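Ribonucleoside-diphosphate reductase subunit beta (Bacillus halodurans C-125, PDB 2RCC) probably serves as the iron-binding small subunit of a class I ribonucleotide reductase, which makes deoxyribonucleotides for DNA synthesis from ribonucleotides. Local coordinates at residues E101-D105 with S106-A110; Y128-S131 with S132-K136; S178-Y181 with D182-E186. One frame throughout, in Å; residues are numbered along the deposited sequence. Where two conformers were deposited one is given.

Contact 1: residues E101-D105 with S106-A110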
loop_
_atom_site.group_PDB
_atom_site.type_symbol
_atom_site.label_atom_id
_atom_site.label_comp_id
_atom_site.label_asym_id
_atom_site.label_seq_id
_atom_site.Cartn_x
_atom_site.Cartn_y
_atom_site.Cartn_z
ATOM N N GLU A 101 -2.969 0.976 -11.817
ATOM C CA GLU A 101 -4.369 0.566 -12.011
ATOM C C GLU A 101 -4.608 -0.372 -13.242
ATOM O O GLU A 101 -5.642 -0.993 -13.339
ATOM C CB GLU A 101 -5.265 1.810 -12.088
ATOM C CG GLU A 101 -6.700 1.532 -11.742
ATOM C CD GLU A 101 -7.564 2.803 -11.632
ATOM O OE1 GLU A 101 -7.167 3.892 -12.106
ATOM O OE2 GLU A 101 -8.672 2.681 -11.079
ATOM N N TYR A 102 -3.633 -0.463 -14.141
ATOM C CA TYR A 102 -3.672 -1.304 -15.355
ATOM C C TYR A 102 -2.993 -2.652 -15.195
ATOM O O TYR A 102 -3.044 -3.482 -16.098
ATOM C CB TYR A 102 -3.066 -0.524 -16.534
ATOM C CG TYR A 102 -3.899 0.663 -16.892
ATOM C CD1 TYR A 102 -4.913 0.570 -17.834
ATOM C CD2 TYR A 102 -3.702 1.885 -16.267
ATOM C CE1 TYR A 102 -5.709 1.663 -18.147
ATOM C CE2 TYR A 102 -4.494 2.972 -16.570
ATOM C CZ TYR A 102 -5.496 2.853 -17.514
ATOM O OH TYR A 102 -6.296 3.941 -17.811
ATOM N N LEU A 103 -2.379 -2.900 -14.035
ATOM C CA LEU A 103 -1.786 -4.200 -13.784
ATOM C C LEU A 103 -2.881 -5.224 -13.538
ATOM O O LEU A 103 -3.616 -5.120 -12.554
ATOM C CB LEU A 103 -0.899 -4.168 -12.574
ATOM C CG LEU A 103 0.448 -3.474 -12.739
ATOM C CD1 LEU A 103 1.045 -3.158 -11.374
ATOM C CD2 LEU A 103 1.408 -4.280 -13.602
ATOM N N THR A 104 -2.958 -6.246 -14.378
ATOM C CA THR A 104 -4.004 -7.285 -14.251
ATOM C C THR A 104 -3.451 -8.523 -13.558
ATOM O O THR A 104 -3.619 -9.657 -14.037
ATOM C CB THR A 104 -4.613 -7.598 -15.642
ATOM O OG1 THR A 104 -3.534 -7.815 -16.530
ATOM C CG2 THR A 104 -5.441 -6.464 -16.144
ATOM N N ASP A 105 -2.747 -8.273 -12.447
ATOM C CA ASP A 105 -2.202 -9.309 -11.554
ATOM C C ASP A 105 -2.406 -8.757 -10.177
ATOM O O ASP A 105 -1.853 -7.674 -9.852
ATOM C CB ASP A 105 -0.724 -9.598 -11.831
ATOM C CG ASP A 105 -0.123 -10.697 -10.925
ATOM O OD1 ASP A 105 -0.231 -10.602 -9.695
ATOM O OD2 ASP A 105 0.565 -11.600 -11.448
ATOM N N SER A 106 -3.157 -9.496 -9.357
ATOM C CA SER A 106 -3.501 -9.046 -8.012
ATOM C C SER A 106 -2.299 -8.999 -7.093
ATOM O O SER A 106 -2.264 -8.144 -6.185
ATOM C CB SER A 106 -4.604 -9.899 -7.390
ATOM O OG SER A 106 -4.247 -11.256 -7.356
ATOM N N SER A 107 -1.335 -9.918 -7.286
ATOM C CA SER A 107 -0.102 -9.926 -6.495
ATOM C C SER A 107 0.748 -8.693 -6.786
ATOM O O SER A 107 1.299 -8.097 -5.869
ATOM C CB SER A 107 0.732 -11.215 -6.639
ATOM O OG SER A 107 1.316 -11.325 -7.920
ATOM N N LEU A 108 0.865 -8.301 -8.051
ATOM C CA LEU A 108 1.626 -7.107 -8.397
ATOM C C LEU A 108 0.905 -5.843 -7.910
ATOM O O LEU A 108 1.555 -4.909 -7.427
ATOM C CB LEU A 108 1.886 -7.033 -9.916
ATOM C CG LEU A 108 2.682 -8.218 -10.524
ATOM C CD1 LEU A 108 2.982 -7.992 -12.012
ATOM C CD2 LEU A 108 3.984 -8.492 -9.778
ATOM N N ALA A 109 -0.431 -5.804 -8.031
ATOM C CA ALA A 109 -1.222 -4.678 -7.495
ATOM C C ALA A 109 -0.972 -4.553 -6.003
ATOM O O ALA A 109 -0.768 -3.452 -5.506
ATOM C CB ALA A 109 -2.700 -4.846 -7.828
ATOM N N ALA A 110 -0.950 -5.671 -5.274
ATOM C CA ALA A 110 -0.682 -5.630 -3.832
ATOM C C ALA A 110 0.725 -5.074 -3.526
ATOM O O ALA A 110 0.932 -4.268 -2.582
ATOM C CB ALA A 110 -0.846 -7.021 -3.223
HETATM O O HOH W 1 2.392 -12.850 -9.690
#

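Contact 2: residues Y128-S131 with S132-K136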
loop_
_atom_site.group_PDB
_atom_site.type_symbol
_atom_site.label_atom_id
_atom_site.label_comp_id
_atom_site.label_asym_id
_atom_site.label_seq_id
_atom_site.Cartn_x
_atom_site.Cartn_y
_atom_site.Cartn_z
ATOM N N TYR A 128 11.123 14.294 9.146
ATOM C CA TYR A 128 11.595 13.968 10.496
ATOM C C TYR A 128 13.068 14.389 10.737
ATOM O O TYR A 128 13.411 14.914 11.810
ATOM C CB TYR A 128 11.388 12.463 10.699
ATOM C CG TYR A 128 11.786 11.858 12.017
ATOM C CD1 TYR A 128 10.839 11.643 13.035
ATOM C CD2 TYR A 128 13.078 11.393 12.216
ATOM C CE1 TYR A 128 11.207 11.038 14.242
ATOM C CE2 TYR A 128 13.465 10.803 13.420
ATOM C CZ TYR A 128 12.532 10.617 14.423
ATOM O OH TYR A 128 12.917 9.987 15.603
ATOM N N VAL A 129 13.927 14.138 9.754
ATOM C CA VAL A 129 15.319 14.557 9.810
ATOM C C VAL A 129 15.375 16.102 9.823
ATOM O O VAL A 129 15.983 16.701 10.706
ATOM C CB VAL A 129 16.151 13.983 8.625
ATOM C CG1 VAL A 129 17.550 14.629 8.534
ATOM C CG2 VAL A 129 16.277 12.466 8.722
ATOM N N LEU A 130 14.710 16.747 8.870
ATOM C CA LEU A 130 14.735 18.205 8.775
ATOM C C LEU A 130 14.191 18.896 10.065
ATOM O O LEU A 130 14.842 19.800 10.611
ATOM C CB LEU A 130 14.002 18.637 7.507
ATOM C CG LEU A 130 14.102 20.088 7.056
ATOM C CD1 LEU A 130 15.538 20.480 6.814
ATOM C CD2 LEU A 130 13.240 20.340 5.832
ATOM N N SER A 131 13.086 18.391 10.605
ATOM C CA SER A 131 12.477 18.960 11.799
ATOM C C SER A 131 13.272 18.689 13.083
ATOM O O SER A 131 13.058 19.358 14.079
ATOM C CB SER A 131 11.032 18.481 11.965
ATOM O OG SER A 131 10.994 17.089 12.149
ATOM N N SER A 132 14.187 17.725 13.063
ATOM C CA SER A 132 15.068 17.444 14.226
ATOM C C SER A 132 16.274 18.409 14.275
ATOM O O SER A 132 16.952 18.535 15.306
ATOM C CB SER A 132 15.630 16.011 14.160
ATOM O OG SER A 132 14.602 15.050 14.082
ATOM N N LEU A 133 16.557 19.055 13.147
ATOM C CA LEU A 133 17.744 19.867 12.962
ATOM C C LEU A 133 17.529 21.369 12.772
ATOM O O LEU A 133 18.416 22.132 13.159
ATOM C CB LEU A 133 18.506 19.333 11.726
ATOM C CG LEU A 133 18.975 17.886 11.756
ATOM C CD1 LEU A 133 19.678 17.506 10.448
ATOM C CD2 LEU A 133 19.861 17.675 12.938
ATOM N N VAL A 134 16.416 21.801 12.150
ATOM C CA VAL A 134 16.191 23.236 11.889
ATOM C C VAL A 134 14.809 23.649 12.380
ATOM O O VAL A 134 13.918 22.816 12.411
ATOM C CB VAL A 134 16.368 23.617 10.390
ATOM C CG1 VAL A 134 17.774 23.221 9.887
ATOM C CG2 VAL A 134 15.305 23.004 9.525
ATOM N N PRO A 135 14.638 24.917 12.818
ATOM C CA PRO A 135 13.299 25.381 13.233
ATOM C C PRO A 135 12.327 25.511 12.041
ATOM O O PRO A 135 12.782 25.561 10.908
ATOM C CB PRO A 135 13.571 26.732 13.866
ATOM C CG PRO A 135 14.907 27.149 13.377
ATOM C CD PRO A 135 15.683 25.942 13.043
ATOM N N LYS A 136 11.016 25.585 12.308
ATOM C CA LYS A 136 9.989 25.613 11.246
ATOM C C LYS A 136 10.180 26.687 10.177
ATOM O O LYS A 136 9.976 26.419 8.980
ATOM C CB LYS A 136 8.572 25.789 11.830
ATOM C CG LYS A 136 7.470 25.671 10.782
#

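Contact 3: residues S178-Y181 with D182-E186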
loop_
_atom_site.group_PDB
_atom_site.type_symbol
_atom_site.label_atom_id
_atom_site.label_comp_id
_atom_site.label_asym_id
_atom_site.label_seq_id
_atom_site.Cartn_x
_atom_site.Cartn_y
_atom_site.Cartn_z
ATOM N N SER A 178 7.094 3.913 -19.015
ATOM C CA SER A 178 6.796 4.328 -17.647
ATOM C C SER A 178 7.559 3.486 -16.592
ATOM O O SER A 178 8.042 4.023 -15.597
ATOM C CB SER A 178 5.265 4.290 -17.468
ATOM O OG SER A 178 4.908 4.484 -16.128
ATOM N N ILE A 179 7.661 2.170 -16.797
ATOM C CA ILE A 179 8.476 1.264 -15.941
ATOM C C ILE A 179 9.956 1.665 -15.965
ATOM O O ILE A 179 10.630 1.637 -14.930
ATOM C CB ILE A 179 8.345 -0.234 -16.397
ATOM C CG1 ILE A 179 6.971 -0.790 -16.036
ATOM C CG2 ILE A 179 9.450 -1.135 -15.786
ATOM C CD1 ILE A 179 6.796 -1.088 -14.519
ATOM N N VAL A 180 10.465 2.042 -17.138
ATOM C CA VAL A 180 11.863 2.495 -17.239
ATOM C C VAL A 180 12.071 3.763 -16.415
ATOM O O VAL A 180 13.079 3.862 -15.706
ATOM C CB VAL A 180 12.351 2.703 -18.704
ATOM C CG1 VAL A 180 13.791 3.324 -18.722
ATOM C CG2 VAL A 180 12.319 1.351 -19.492
ATOM N N TYR A 181 11.143 4.725 -16.530
ATOM C CA TYR A 181 11.235 5.948 -15.732
ATOM C C TYR A 181 11.173 5.609 -14.240
ATOM O O TYR A 181 11.894 6.223 -13.465
ATOM C CB TYR A 181 10.166 6.979 -16.079
ATOM C CG TYR A 181 10.145 7.403 -17.516
ATOM C CD1 TYR A 181 11.294 7.836 -18.174
ATOM C CD2 TYR A 181 8.969 7.391 -18.217
ATOM C CE1 TYR A 181 11.253 8.225 -19.512
ATOM C CE2 TYR A 181 8.917 7.776 -19.521
ATOM C CZ TYR A 181 10.049 8.177 -20.176
ATOM O OH TYR A 181 9.928 8.548 -21.500
ATOM N N ASP A 182 10.337 4.643 -13.849
ATOM C CA ASP A 182 10.270 4.167 -12.426
ATOM C C ASP A 182 11.631 3.629 -11.900
ATOM O O ASP A 182 12.012 3.868 -10.743
ATOM C CB ASP A 182 9.231 3.058 -12.212
ATOM C CG ASP A 182 7.772 3.485 -12.421
ATOM O OD1 ASP A 182 7.439 4.685 -12.364
ATOM O OD2 ASP A 182 6.922 2.563 -12.639
ATOM N N VAL A 183 12.314 2.844 -12.723
ATOM C CA VAL A 183 13.654 2.323 -12.416
ATOM C C VAL A 183 14.625 3.505 -12.200
ATOM O O VAL A 183 15.383 3.508 -11.255
ATOM C CB VAL A 183 14.158 1.334 -13.523
ATOM C CG1 VAL A 183 15.674 1.091 -13.434
ATOM C CG2 VAL A 183 13.376 0.003 -13.462
ATOM N N ILE A 184 14.599 4.493 -13.097
ATOM C CA ILE A 184 15.419 5.702 -12.955
ATOM C C ILE A 184 15.119 6.481 -11.690
ATOM O O ILE A 184 16.056 6.827 -10.966
ATOM C CB ILE A 184 15.268 6.655 -14.188
ATOM C CG1 ILE A 184 15.966 6.036 -15.408
ATOM C CG2 ILE A 184 15.831 8.015 -13.869
ATOM C CD1 ILE A 184 15.435 6.504 -16.752
ATOM N N LEU A 185 13.832 6.709 -11.373
ATOM C CA LEU A 185 13.467 7.495 -10.210
ATOM C C LEU A 185 13.869 6.855 -8.889
ATOM O O LEU A 185 14.207 7.570 -7.965
ATOM C CB LEU A 185 11.952 7.795 -10.126
ATOM C CG LEU A 185 11.301 8.769 -11.107
ATOM C CD1 LEU A 185 9.880 9.071 -10.632
ATOM C CD2 LEU A 185 12.060 10.036 -11.231
ATOM N N GLU A 186 13.821 5.531 -8.820
ATOM C CA GLU A 186 14.208 4.743 -7.606
ATOM C C GLU A 186 15.629 4.225 -7.636
ATOM O O GLU A 186 16.188 3.887 -6.606
ATOM C CB GLU A 186 13.353 3.495 -7.551
ATOM C CG GLU A 186 11.871 3.750 -7.531
ATOM C CD GLU A 186 11.176 3.592 -6.188
ATOM O OE1 GLU A 186 11.826 3.543 -5.127
ATOM O OE2 GLU A 186 9.921 3.480 -6.232
HETATM O O HOH W 2 4.663 2.917 -13.848
#

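Contact 1: residues E101-D105 with S106-A110
Asp-105, itself extended in its backbone, passes the chain from the loop 101-105 into the first turn of helix 106-133, and Asp-105 O accepts the helical bond from Ala-109 N at 3.0 Å. The aspartate occupies the N-cap position. Its CG stands anti to the backbone N (chi1 -179°), which carries the carboxylate forward to the first N-H groups of the helix. One oxygen does most of the work. Asp-105 OD1 takes a bond from Leu-108 N at 3.0 Å, and this donor approaches from above the carboxylate plane, 49° out of it. The bond from Ser-107 N to the same oxygen is weak and strongly bent. Ser-107 OG also donates to Asp-105 OD1, at a very short 2.5 Å. The chi1 of 70° at Ser-107 puts the hydroxyl between the backbone N and the carbonyl carbon, on the side of the aspartate. A water closes the ring: it donates to Asp-105 OD2 at 2.8 Å and to Ser-107 OG. Both carboxylate oxygens therefore have partners, which should restrain the rotation of the group. The nearby amide dipoles of the helix start would probably favour the negative charge. Leu-108 flanks the cap on its apolar side, with Leu-108 CG 3.8 Å from Asp-105 CG. Leu-103 CD1 meets Leu-108 CB at 4.2 Å, so a residue before the cap packs on one inside the helix. The preceding loop is tied to the N-terminal part of the chain: Thr-104 OG1 is hydrogen-bonded to Gly-21 O and Gly-25 N, and Thr-104 O to Ser-19 OG. The loop joins helix 95-100 to helix 106-133. In the dimer, Ala-109 packs on Met-97 and Ala-110 on Val-120, both of the second subunit.

Contact 2: residues Y128-S131 with S132-K136
With chi1 at -56°, Ser-132 carries its OG beside its own backbone N and back along the helix, where it donates to Tyr-128 O at 2.6 Å. The hydroxyl is tilted 22° from the carbonyl plane. Ser-132 N turns mainly to Val-129 O, at 3.1 Å, and its bond to Tyr-128 O is weak. The side chain thus supplies the stronger of the two bonds to this carbonyl. Such hydroxyl bonds to the carbonyl four residues back are common in helices. Here one lies in the last turn of helix 106-133, in the helical bundle of the ferritin-like fold, a few residues past Tyr-126, the probable active-site tyrosine. Leu-130 O gathers two donors as the helix runs out. Val-134 N donates to Leu-130 O at 3.0 Å, nearly along the carbonyl direction. Leu-133 N donates to the same Leu-130 O at 3.2 Å, from above the carbonyl plane. Val-129 and Leu-133 lie side by side and point the same way, with Val-129 CG1 4.1 Å from Leu-133 CD1. Both touch Phe-78 of helix 72-87. Leu-130 and Val-134 instead meet at a slant, Leu-130 CD1 lying 3.7 Å from Val-134 CG2. Gln-139 of helix 136-147 touches this second pair, and Tyr-128 OH is hydrogen-bonded to Ile-58 O.

Contact 3: residues S178-Y181 with D182-E186
Asp-182 folds back over the turn that begins at Ser-178. Its CG lies beside its own backbone N (chi1 -66°), and this places the carboxylate near the start of the segment. The backbone below is regular helix: Asp-182 N donates to Ser-178 O at 3.0 Å, and Leu-185 N to Tyr-181 O at 2.9 Å. The serine hydroxyl and the carboxylate do not bond directly, since Ser-178 OG and Asp-182 OD2 are 4.5 Å apart. A water spans them. It donates to Asp-182 OD2 at 2.6 Å and is hydrogen-bonded to Ser-178 OG at 2.8 Å. The other oxygen, Asp-182 OD1, is hydrogen-bonded to Tyr-163 OH. Both oxygens of this buried carboxylate are thereby satisfied, and the two partners should restrain its rotation. Ile-179 borders the group on the apolar side, with Ile-179 CD1 4.1 Å from Asp-182 OD2. A second pair is purely apolar. Ile-184 has its CG1 beside its own backbone N (chi1 -71°). From there the side chain reaches back toward the preceding turn, passes close to the carbonyl oxygen of Val-180, and brings Ile-184 CD1 within 4.1 Å of Val-180 CG1. Glu-186, a probable ligand of the second iron, follows one turn after Asp-182, and its OE1 is hydrogen-bonded to His-223 ND1. In the bundle, helix 172-187 presents these faces to different neighbours. Asp-182 and Val-183 meet Phe-227 of helix 207-237, Tyr-181 and Ile-184 meet Thr-253 of helix 244-268, and Ser-178 and Leu-185 meet Tyr-163 of helix 150-168.

In the fold
The three contacts follow one another along the chain; none nests in or crosses another. Each is local, closing a turn and no long loop. Contact 1 starts helix 106-133 and contact 2 ends it, with centres 37 Å apart. The probable iron ligands Glu-119 and His-122 lie between them on this helix. Contact 1 borders the second subunit. Contact 2 lies against helix 72-87 and leads into helix 136-147. Helix 150-168 follows, then contact 3 within helix 172-187. Contact 3 is buried near the centre of the folded chain and faces helices 150-168, 207-237 and 244-268. Its nearest atoms are about 6 Å from contact 1 and about 17 Å from contact 2.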